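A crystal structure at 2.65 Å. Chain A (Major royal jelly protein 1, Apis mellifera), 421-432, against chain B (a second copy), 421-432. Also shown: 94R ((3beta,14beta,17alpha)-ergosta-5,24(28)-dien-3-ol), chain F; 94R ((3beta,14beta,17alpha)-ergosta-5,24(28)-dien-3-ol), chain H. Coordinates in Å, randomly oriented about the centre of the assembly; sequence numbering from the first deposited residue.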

ATOM      1  N   ASN A 421     -10.857  13.897  27.253  1.00 68.82           N
ATOM      2  CA  ASN A 421     -10.379  15.007  26.405  1.00 65.40           C
ATOM      3  C   ASN A 421     -10.766  14.696  24.947  1.00 62.29           C
ATOM      4  O   ASN A 421     -10.152  13.845  24.306  1.00 64.53           O
ATOM      5  CB  ASN A 421      -8.852  15.203  26.536  1.00 66.69           C
ATOM      6  CG  ASN A 421      -8.401  15.402  27.977  1.00 65.14           C
ATOM      7  N   ASP A 422     -11.792  15.380  24.449  1.00 55.53           N
ATOM      8  CA  ASP A 422     -12.367  15.134  23.119  1.00 50.51           C
ATOM      9  C   ASP A 422     -11.638  16.042  22.121  1.00 47.11           C
ATOM     10  O   ASP A 422     -12.155  17.094  21.719  1.00 47.99           O
ATOM     11  CB  ASP A 422     -13.881  15.426  23.189  1.00 52.32           C
ATOM     12  CG  ASP A 422     -14.671  14.895  21.995  1.00 53.68           C
ATOM     13  OD1 ASP A 422     -14.070  14.635  20.919  1.00 55.45           O
ATOM     14  OD2 ASP A 422     -15.914  14.773  22.149  1.00 50.40           O
ATOM     15  N   ARG A 423     -10.434  15.622  21.725  1.00 42.94           N
ATOM     16  CA  ARG A 423      -9.470  16.513  21.039  1.00 39.00           C
ATOM     17  C   ARG A 423      -9.052  16.069  19.639  1.00 34.26           C
ATOM     18  O   ARG A 423      -8.062  16.538  19.117  1.00 35.48           O
ATOM     19  CB  ARG A 423      -8.231  16.713  21.921  1.00 41.65           C
ATOM     20  CG  ARG A 423      -7.529  15.429  22.330  1.00 46.10           C
ATOM     21  CD  ARG A 423      -6.174  15.706  22.991  1.00 48.31           C
ATOM     22  NE  ARG A 423      -5.550  14.466  23.446  1.00 49.81           N
ATOM     23  CZ  ARG A 423      -4.390  14.360  24.095  1.00 48.81           C
ATOM     24  NH1 ARG A 423      -3.946  13.147  24.425  1.00 47.45           N
ATOM     25  NH2 ARG A 423      -3.668  15.433  24.410  1.00 48.88           N
ATOM     26  N   THR A 424      -9.825  15.181  19.026  1.00 29.67           N
ATOM     27  CA  THR A 424      -9.516  14.636  17.707  1.00 26.30           C
ATOM     28  C   THR A 424     -10.815  14.435  16.968  1.00 24.90           C
ATOM     29  O   THR A 424     -11.825  14.141  17.582  1.00 24.98           O
ATOM     30  CB  THR A 424      -8.818  13.269  17.813  1.00 25.40           C
ATOM     31  OG1 THR A 424      -9.547  12.408  18.697  1.00 23.96           O
ATOM     32  CG2 THR A 424      -7.398  13.449  18.342  1.00 26.34           C
ATOM     33  N   PRO A 425     -10.806  14.554  15.637  1.00 22.84           N
ATOM     34  CA  PRO A 425     -12.033  14.253  14.908  1.00 23.02           C
ATOM     35  C   PRO A 425     -12.463  12.780  14.922  1.00 23.49           C
ATOM     36  O   PRO A 425     -13.530  12.467  14.415  1.00 23.59           O
ATOM     37  CB  PRO A 425     -11.707  14.703  13.488  1.00 22.19           C
ATOM     38  CG  PRO A 425     -10.246  14.572  13.388  1.00 22.27           C
ATOM     39  CD  PRO A 425      -9.699  14.877  14.738  1.00 22.00           C
ATOM     40  N   PHE A 426     -11.627  11.878  15.437  1.00 24.83           N
ATOM     41  CA  PHE A 426     -12.007  10.472  15.579  1.00 24.91           C
ATOM     42  C   PHE A 426     -11.368   9.781  16.784  1.00 24.79           C
ATOM     43  O   PHE A 426     -10.311  10.185  17.263  1.00 23.58           O
ATOM     44  CB  PHE A 426     -11.706   9.701  14.291  1.00 25.56           C
ATOM     45  CG  PHE A 426     -10.248   9.428  14.070  1.00 27.20           C
ATOM     46  CD1 PHE A 426      -9.703   8.200  14.421  1.00 29.14           C
ATOM     47  CD2 PHE A 426      -9.414  10.384  13.511  1.00 27.18           C
ATOM     48  CE1 PHE A 426      -8.360   7.932  14.213  1.00 29.16           C
ATOM     49  CE2 PHE A 426      -8.068  10.123  13.302  1.00 27.41           C
ATOM     50  CZ  PHE A 426      -7.540   8.897  13.656  1.00 28.56           C
ATOM     51  N   LYS A 427     -12.040   8.748  17.276  1.00 25.77           N
ATOM     52  CA  LYS A 427     -11.563   7.931  18.393  1.00 26.44           C
ATOM     53  C   LYS A 427     -11.891   6.488  18.075  1.00 25.71           C
ATOM     54  O   LYS A 427     -13.040   6.187  17.736  1.00 26.23           O
ATOM     55  CB  LYS A 427     -12.233   8.342  19.707  1.00 27.69           C
ATOM     56  CG  LYS A 427     -11.450   7.976  20.958  1.00 29.50           C
ATOM     57  CD  LYS A 427     -10.153   8.787  21.050  1.00 32.00           C
ATOM     58  CE  LYS A 427      -9.878   9.301  22.451  1.00 35.39           C
ATOM     59  NZ  LYS A 427      -9.411   8.230  23.388  1.00 37.32           N
ATOM     60  N   ILE A 428     -10.887   5.612  18.153  1.00 24.86           N
ATOM     61  CA  ILE A 428     -11.074   4.186  17.871  1.00 24.95           C
ATOM     62  C   ILE A 428     -11.084   3.342  19.139  1.00 24.74           C
ATOM     63  O   ILE A 428     -10.118   3.327  19.918  1.00 24.49           O
ATOM     64  CB  ILE A 428      -9.991   3.636  16.935  1.00 24.74           C
ATOM     65  CG1 ILE A 428      -9.761   4.622  15.789  1.00 23.74           C
ATOM     66  CG2 ILE A 428     -10.411   2.244  16.445  1.00 25.03           C
ATOM     67  CD1 ILE A 428      -9.059   4.055  14.579  1.00 23.93           C
ATOM     68  N   SER A 429     -12.181   2.619  19.330  1.00 25.95           N
ATOM     69  CA  SER A 429     -12.292   1.675  20.443  1.00 28.53           C
ATOM     70  C   SER A 429     -11.900   0.262  19.992  1.00 29.43           C
ATOM     71  O   SER A 429     -12.344  -0.202  18.945  1.00 27.97           O
ATOM     72  CB  SER A 429     -13.697   1.703  21.017  1.00 28.46           C
ATOM     73  OG  SER A 429     -13.818   2.843  21.834  1.00 28.90           O
ATOM     74  N   ILE A 430     -11.054  -0.389  20.791  1.00 30.20           N
ATOM     75  CA  ILE A 430     -10.491  -1.686  20.465  1.00 30.91           C
ATOM     76  C   ILE A 430     -10.872  -2.755  21.479  1.00 30.97           C
ATOM     77  O   ILE A 430     -10.901  -2.500  22.679  1.00 28.30           O
ATOM     78  CB  ILE A 430      -8.968  -1.606  20.489  1.00 31.53           C
ATOM     79  CG1 ILE A 430      -8.474  -0.505  19.564  1.00 33.12           C
ATOM     80  CG2 ILE A 430      -8.350  -2.944  20.104  1.00 32.63           C
ATOM     81  CD1 ILE A 430      -8.821  -0.707  18.100  1.00 34.85           C
ATOM     82  N   HIS A 431     -11.165  -3.943  20.963  1.00 31.86           N
ATOM     83  CA  HIS A 431     -10.972  -5.196  21.703  1.00 34.63           C
ATOM     84  C   HIS A 431     -10.634  -6.311  20.695  1.00 37.94           C
ATOM     85  O   HIS A 431     -10.354  -6.010  19.533  1.00 39.49           O
ATOM     86  CB  HIS A 431     -12.179  -5.513  22.588  1.00 32.47           C
ATOM     87  CG  HIS A 431     -13.474  -5.636  21.859  1.00 30.98           C
ATOM     88  ND1 HIS A 431     -13.700  -6.603  20.907  1.00 29.76           N
ATOM     89  CD2 HIS A 431     -14.634  -4.941  21.972  1.00 30.81           C
ATOM     90  CE1 HIS A 431     -14.942  -6.496  20.463  1.00 30.03           C
ATOM     91  NE2 HIS A 431     -15.525  -5.487  21.082  1.00 29.06           N
ATOM     92  N   LEU A 432     -10.597  -7.569  21.123  1.00 41.21           N
ATOM     93  CA  LEU A 432     -10.356  -8.687  20.179  1.00 43.59           C
ATOM     94  C   LEU A 432     -11.641  -9.169  19.453  1.00 46.35           C
ATOM     95  O   LEU A 432     -11.593 -10.063  18.601  1.00 46.49           O
ATOM     96  CB  LEU A 432      -9.661  -9.861  20.879  1.00 43.70           C
ATOM     97  CG  LEU A 432      -8.397  -9.596  21.703  1.00 44.27           C
ATOM     98  CD1 LEU A 432      -7.846 -10.896  22.249  1.00 43.94           C
ATOM     99  CD2 LEU A 432      -7.303  -8.879  20.928  1.00 43.84           C
ATOM    100  OXT LEU A 432     -12.760  -8.690  19.674  1.00 48.96           O
TER
ATOM    101  N   ASN B 421     -24.928  -3.536  19.426  1.00 97.36           N
ATOM    102  CA  ASN B 421     -24.424  -4.848  18.994  1.00 91.97           C
ATOM    103  C   ASN B 421     -22.897  -4.733  18.933  1.00 88.00           C
ATOM    104  O   ASN B 421     -22.344  -4.088  18.027  1.00 95.68           O
ATOM    105  CB  ASN B 421     -24.991  -5.241  17.621  1.00 88.70           C
ATOM    106  N   ASP B 422     -22.222  -5.334  19.917  1.00 80.58           N
ATOM    107  CA  ASP B 422     -20.766  -5.242  20.057  1.00 69.83           C
ATOM    108  C   ASP B 422     -20.149  -6.411  19.279  1.00 63.54           C
ATOM    109  O   ASP B 422     -19.729  -7.398  19.856  1.00 65.71           O
ATOM    110  CB  ASP B 422     -20.401  -5.250  21.553  1.00 67.71           C
ATOM    111  CG  ASP B 422     -18.975  -4.775  21.836  1.00 66.54           C
ATOM    112  OD1 ASP B 422     -18.120  -4.802  20.920  1.00 64.70           O
ATOM    113  OD2 ASP B 422     -18.704  -4.390  23.005  1.00 61.06           O
ATOM    114  N   ARG B 423     -20.090  -6.265  17.954  1.00 55.27           N
ATOM    115  CA  ARG B 423     -19.843  -7.379  17.022  1.00 48.38           C
ATOM    116  C   ARG B 423     -18.602  -7.196  16.143  1.00 41.04           C
ATOM    117  O   ARG B 423     -18.472  -7.867  15.118  1.00 43.65           O
ATOM    118  CB  ARG B 423     -21.086  -7.595  16.146  1.00 51.77           C
ATOM    119  CG  ARG B 423     -21.535  -6.373  15.355  1.00 54.10           C
ATOM    120  CD  ARG B 423     -22.746  -6.644  14.492  1.00 58.33           C
ATOM    121  NE  ARG B 423     -23.174  -5.431  13.789  1.00 63.88           N
ATOM    122  CZ  ARG B 423     -24.125  -5.378  12.853  1.00 66.76           C
ATOM    123  NH1 ARG B 423     -24.420  -4.208  12.289  1.00 69.17           N
ATOM    124  NH2 ARG B 423     -24.787  -6.478  12.472  1.00 67.32           N
ATOM    125  N   THR B 424     -17.695  -6.310  16.538  1.00 33.66           N
ATOM    126  CA  THR B 424     -16.497  -6.022  15.761  1.00 30.60           C
ATOM    127  C   THR B 424     -15.373  -5.766  16.723  1.00 27.86           C
ATOM    128  O   THR B 424     -15.608  -5.225  17.789  1.00 27.81           O
ATOM    129  CB  THR B 424     -16.669  -4.757  14.880  1.00 30.57           C
ATOM    130  OG1 THR B 424     -17.168  -3.660  15.666  1.00 28.13           O
ATOM    131  CG2 THR B 424     -17.645  -5.013  13.778  1.00 31.25           C
ATOM    132  N   PRO B 425     -14.140  -6.103  16.348  1.00 25.76           N
ATOM    133  CA  PRO B 425     -13.040  -5.784  17.257  1.00 25.76           C
ATOM    134  C   PRO B 425     -12.736  -4.287  17.392  1.00 25.25           C
ATOM    135  O   PRO B 425     -11.917  -3.919  18.236  1.00 24.63           O
ATOM    136  CB  PRO B 425     -11.846  -6.517  16.641  1.00 25.65           C
ATOM    137  CG  PRO B 425     -12.176  -6.609  15.208  1.00 25.91           C
ATOM    138  CD  PRO B 425     -13.672  -6.730  15.108  1.00 26.02           C
ATOM    139  N   PHE B 426     -13.353  -3.444  16.560  1.00 25.61           N
ATOM    140  CA  PHE B 426     -13.165  -2.012  16.655  1.00 26.27           C
ATOM    141  C   PHE B 426     -14.401  -1.213  16.257  1.00 27.24           C
ATOM    142  O   PHE B 426     -15.249  -1.671  15.473  1.00 28.72           O
ATOM    143  CB  PHE B 426     -11.939  -1.576  15.840  1.00 25.49           C
ATOM    144  CG  PHE B 426     -12.163  -1.566  14.356  1.00 24.84           C
ATOM    145  CD1 PHE B 426     -12.492  -0.392  13.700  1.00 24.26           C
ATOM    146  CD2 PHE B 426     -12.048  -2.734  13.614  1.00 24.69           C
ATOM    147  CE1 PHE B 426     -12.701  -0.378  12.328  1.00 24.78           C
ATOM    148  CE2 PHE B 426     -12.259  -2.728  12.240  1.00 25.20           C
ATOM    149  CZ  PHE B 426     -12.583  -1.549  11.593  1.00 24.94           C
ATOM    150  N   LYS B 427     -14.488  -0.016  16.830  1.00 28.25           N
ATOM    151  CA  LYS B 427     -15.564   0.929  16.524  1.00 28.60           C
ATOM    152  C   LYS B 427     -14.938   2.304  16.454  1.00 27.36           C
ATOM    153  O   LYS B 427     -14.207   2.700  17.382  1.00 26.26           O
ATOM    154  CB  LYS B 427     -16.631   0.889  17.618  1.00 30.53           C
ATOM    155  CG  LYS B 427     -17.993   1.369  17.164  1.00 32.14           C
ATOM    156  CD  LYS B 427     -18.628   0.430  16.147  1.00 34.81           C
ATOM    157  CE  LYS B 427     -20.071   0.034  16.516  1.00 35.94           C
ATOM    158  NZ  LYS B 427     -21.057   1.150  16.367  1.00 36.20           N
ATOM    159  N   ILE B 428     -15.199   3.020  15.361  1.00 26.79           N
ATOM    160  CA  ILE B 428     -14.668   4.378  15.183  1.00 27.10           C
ATOM    161  C   ILE B 428     -15.738   5.450  15.411  1.00 26.89           C
ATOM    162  O   ILE B 428     -16.768   5.470  14.725  1.00 25.27           O
ATOM    163  CB  ILE B 428     -14.086   4.576  13.785  1.00 27.88           C
ATOM    164  CG1 ILE B 428     -13.233   3.367  13.414  1.00 28.52           C
ATOM    165  CG2 ILE B 428     -13.295   5.885  13.751  1.00 29.57           C
ATOM    166  CD1 ILE B 428     -12.327   3.566  12.218  1.00 29.44           C
ATOM    167  N   SER B 429     -15.468   6.346  16.353  1.00 26.87           N
ATOM    168  CA  SER B 429     -16.326   7.503  16.584  1.00 26.83           C
ATOM    169  C   SER B 429     -15.839   8.727  15.795  1.00 28.75           C
ATOM    170  O   SER B 429     -14.653   9.036  15.803  1.00 28.89           O
ATOM    171  CB  SER B 429     -16.425   7.806  18.067  1.00 25.26           C
ATOM    172  OG  SER B 429     -17.300   6.875  18.669  1.00 24.18           O
ATOM    173  N   ILE B 430     -16.765   9.393  15.109  1.00 30.00           N
ATOM    174  CA  ILE B 430     -16.465  10.517  14.238  1.00 30.65           C
ATOM    175  C   ILE B 430     -17.166  11.791  14.679  1.00 32.12           C
ATOM    176  O   ILE B 430     -18.329  11.762  15.102  1.00 33.71           O
ATOM    177  CB  ILE B 430     -16.992  10.224  12.831  1.00 32.09           C
ATOM    178  CG1 ILE B 430     -16.427   8.901  12.315  1.00 34.02           C
ATOM    179  CG2 ILE B 430     -16.674  11.372  11.882  1.00 33.35           C
ATOM    180  CD1 ILE B 430     -14.922   8.878  12.165  1.00 35.55           C
ATOM    181  N   HIS B 431     -16.449  12.907  14.573  1.00 33.28           N
ATOM    182  CA  HIS B 431     -17.049  14.230  14.365  1.00 32.77           C
ATOM    183  C   HIS B 431     -16.091  15.107  13.555  1.00 33.42           C
ATOM    184  O   HIS B 431     -15.147  14.582  13.000  1.00 34.68           O
ATOM    185  CB  HIS B 431     -17.484  14.864  15.691  1.00 31.89           C
ATOM    186  CG  HIS B 431     -16.389  15.038  16.684  1.00 30.83           C
ATOM    187  ND1 HIS B 431     -15.292  15.830  16.449  1.00 32.58           N
ATOM    188  CD2 HIS B 431     -16.264  14.581  17.950  1.00 30.62           C
ATOM    189  CE1 HIS B 431     -14.514  15.819  17.519  1.00 33.11           C
ATOM    190  NE2 HIS B 431     -15.095  15.088  18.456  1.00 29.94           N
ATOM    191  N   LEU B 432     -16.346  16.408  13.422  1.00 36.30           N
ATOM    192  CA  LEU B 432     -15.402  17.311  12.728  1.00 39.18           C
ATOM    193  C   LEU B 432     -14.254  17.833  13.635  1.00 42.32           C
ATOM    194  O   LEU B 432     -13.375  18.601  13.190  1.00 42.50           O
ATOM    195  CB  LEU B 432     -16.154  18.497  12.089  1.00 38.11           C
ATOM    196  CG  LEU B 432     -17.350  18.194  11.169  1.00 36.72           C
ATOM    197  CD1 LEU B 432     -17.898  19.509  10.635  1.00 36.74           C
ATOM    198  CD2 LEU B 432     -16.997  17.273  10.017  1.00 36.28           C
ATOM    199  OXT LEU B 432     -14.153  17.518  14.832  1.00 42.03           O
TER
HETATM  200  C1  94R F 503      -2.506   1.987  15.117  1.00 33.28           C
HETATM  201  O1  94R F 503      -0.879   1.652  18.537  1.00 39.22           O
HETATM  202  C2  94R F 503      -1.358   1.842  16.121  1.00 35.64           C
HETATM  203  C3  94R F 503      -1.896   1.824  17.542  1.00 36.04           C
HETATM  204  C4  94R F 503      -2.915   0.704  17.727  1.00 33.96           C
HETATM  205  C5  94R F 503      -3.899   0.591  16.588  1.00 30.63           C
HETATM  206  C10 94R F 503      -3.458   0.797  15.164  1.00 31.33           C
HETATM  207  C19 94R F 503      -2.716  -0.470  14.738  1.00 32.51           C
HETATM  208  C9  94R F 503      -4.684   1.088  14.292  1.00 30.50           C
HETATM  209  C11 94R F 503      -4.369   1.234  12.794  1.00 30.74           C
HETATM  210  C12 94R F 503      -5.591   1.466  11.888  1.00 30.70           C
HETATM  211  C13 94R F 503      -6.612   0.352  12.099  1.00 30.32           C
HETATM  212  C18 94R F 503      -6.070  -0.985  11.583  1.00 29.97           C
HETATM  213  C17 94R F 503      -8.016   0.613  11.541  1.00 31.04           C
HETATM  214  C20 94R F 503      -8.291   0.354  10.061  1.00 31.60           C
HETATM  215  C22 94R F 503      -9.697   0.837   9.726  1.00 32.32           C
HETATM  216  C23 94R F 503     -10.339   0.006   8.630  1.00 32.69           C
HETATM  217  C24 94R F 503     -11.749   0.462   8.272  1.00 33.67           C
HETATM  218  C28 94R F 503     -12.550   1.190   9.053  1.00 34.36           C
HETATM  219  C25 94R F 503     -12.274   0.001   6.951  1.00 34.34           C
HETATM  220  C27 94R F 503     -12.886   1.173   6.175  1.00 35.30           C
HETATM  221  C26 94R F 503     -13.254  -1.146   7.188  1.00 34.39           C
HETATM  222  C21 94R F 503      -7.302   1.065   9.149  1.00 32.32           C
HETATM  223  C16 94R F 503      -8.927  -0.241  12.433  1.00 31.85           C
HETATM  224  C15 94R F 503      -8.154  -0.534  13.711  1.00 31.64           C
HETATM  225  C14 94R F 503      -6.939   0.362  13.585  1.00 30.18           C
HETATM  226  C8  94R F 503      -5.784   0.060  14.511  1.00 29.71           C
HETATM  227  C7  94R F 503      -6.269   0.101  15.943  1.00 29.93           C
HETATM  228  C6  94R F 503      -5.150   0.266  16.928  1.00 29.90           C
HETATM  229  C1  94R H 502     -14.302   4.680   5.720  1.00 34.51           C
HETATM  230  O1  94R H 502     -17.994   4.911   5.149  1.00 41.30           O
HETATM  231  C2  94R H 502     -15.609   4.689   4.931  1.00 34.67           C
HETATM  232  C3  94R H 502     -16.767   4.906   5.895  1.00 36.32           C
HETATM  233  C4  94R H 502     -16.635   6.233   6.644  1.00 34.15           C
HETATM  234  C5  94R H 502     -15.253   6.420   7.232  1.00 32.21           C
HETATM  235  C10 94R H 502     -14.002   5.994   6.476  1.00 32.74           C
HETATM  236  C19 94R H 502     -13.620   7.082   5.467  1.00 33.48           C
HETATM  237  C9  94R H 502     -12.886   5.756   7.501  1.00 30.84           C
HETATM  238  C11 94R H 502     -11.580   5.278   6.869  1.00 30.63           C
HETATM  239  C12 94R H 502     -10.453   5.052   7.872  1.00 30.83           C
HETATM  240  C13 94R H 502     -10.187   6.304   8.701  1.00 29.90           C
HETATM  241  C18 94R H 502      -9.657   7.447   7.817  1.00 30.96           C
HETATM  242  C17 94R H 502      -9.283   6.081   9.916  1.00 29.57           C
HETATM  243  C20 94R H 502      -7.764   6.033   9.716  1.00 30.23           C
HETATM  244  C22 94R H 502      -7.090   5.607  11.017  1.00 30.55           C
HETATM  245  C23 94R H 502      -5.918   6.533  11.254  1.00 31.05           C
HETATM  246  C24 94R H 502      -5.031   6.132  12.393  1.00 32.17           C
HETATM  247  C28 94R H 502      -5.460   5.602  13.525  1.00 32.93           C
HETATM  248  C25 94R H 502      -3.584   6.404  12.227  1.00 33.47           C
HETATM  249  C27 94R H 502      -2.784   5.119  12.373  1.00 33.00           C
HETATM  250  C26 94R H 502      -3.236   7.486  13.241  1.00 34.75           C
HETATM  251  C21 94R H 502      -7.267   5.125   8.591  1.00 30.14           C
HETATM  252  C16 94R H 502      -9.696   7.211  10.852  1.00 29.31           C
HETATM  253  C15 94R H 502     -11.103   7.623  10.422  1.00 29.74           C
HETATM  254  C14 94R H 502     -11.503   6.606   9.379  1.00 29.41           C
HETATM  255  C8  94R H 502     -12.652   6.938   8.429  1.00 30.58           C
HETATM  256  C7  94R H 502     -13.912   7.213   9.218  1.00 32.51           C
HETATM  257  C6  94R H 502     -15.196   6.984   8.441  1.00 32.50           C

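The shortest hydrogen bonds between the two stretches of Major royal jelly protein 1 lie at the two ends of the pairing, where a histidine of each chain meets an aspartate of the other. His B431 NE2 donates to Asp A422 OD1 at 2.7 Å with a nearly straight N-H...O angle of 177°, and His A431 NE2 donates to Asp B422 OD1, also at 2.7 Å. In both, the carboxylate oxygen lies at the ring edge, near its plane, where the N-H bond points. The other ring nitrogen is used within its own chain: His A431 ND1 donates to Leu A432 OXT at 2.6 Å, and His B431 ND1 to Leu B432 OXT at the same distance. Each imidazole, with both nitrogens acting as donors, therefore links its own C-terminal carboxylate to the aspartate of the partner chain.

Between these ends, residues 426-430 of the two chains form an antiparallel pair of strands, their directions 162° apart and their axes 4.6 Å apart at closest approach. Ile A428 faces Ile B428 at the centre, with CA atoms 4.5 Å apart, so the bonding repeats with the chains exchanged. Lys A427 and Ser B429 form a hydrogen-bonded pair: Ser B429 N donates to Lys A427 O at 2.8 Å, and Lys A427 N to Ser B429 O at 3.0 Å. Ser A429 N to Lys B427 O (2.8 Å) and Lys B427 N to Ser A429 O (3.0 Å) complete the matching pair. The ladder continues beyond the strands, where His B431 N donates to Pro A425 O at 3.0 Å and His A431 N to Pro B425 O at 2.8 Å. Proline has no amide hydrogen to return, but its carbonyl remains a good acceptor.

At the non-hydrogen-bonded positions, CA-H...O contacts supplement the ladder; the shortest join Phe A426 CA to Ser B429 O and Phe B426 CA to Ser A429 O, both at 3.0 Å. Just before each strand, Thr A424 OG1 donates to Phe A426 O at 2.8 Å, and Thr B424 OG1 does the same to Phe B426 O, bracing the turn into the strand.

Alternation along the strands separates the chemistry. Lys A427, Ser A429, Lys B427 and Ser B429 share one face of the sheet, with their polar ends hydrogen-bonded elsewhere in the structure. Phe A426, Ile A428, Ile A430, Phe B426, Ile B428 and Ile B430 form the other, apolar face. There Ile A428 CD1 meets Ile B428 CD1 at 4.1 Å, flanked by Phe A426 CB against Ile B430 CD1 and Ile A430 CD1 against Phe B426 CB, both at 3.9 Å.

Two sterols extend this apolar packing. Ile A430 CD1 touches C7 of the chain F sterol at 3.4 Å, and Ile B430 CD1 approaches C7 of the chain H sterol at 3.5 Å. The Phe A426 ring has the chain H sterol over one face, and Phe B426 has the chain F sterol likewise. Together the two stretches bury 740 Å² against each other.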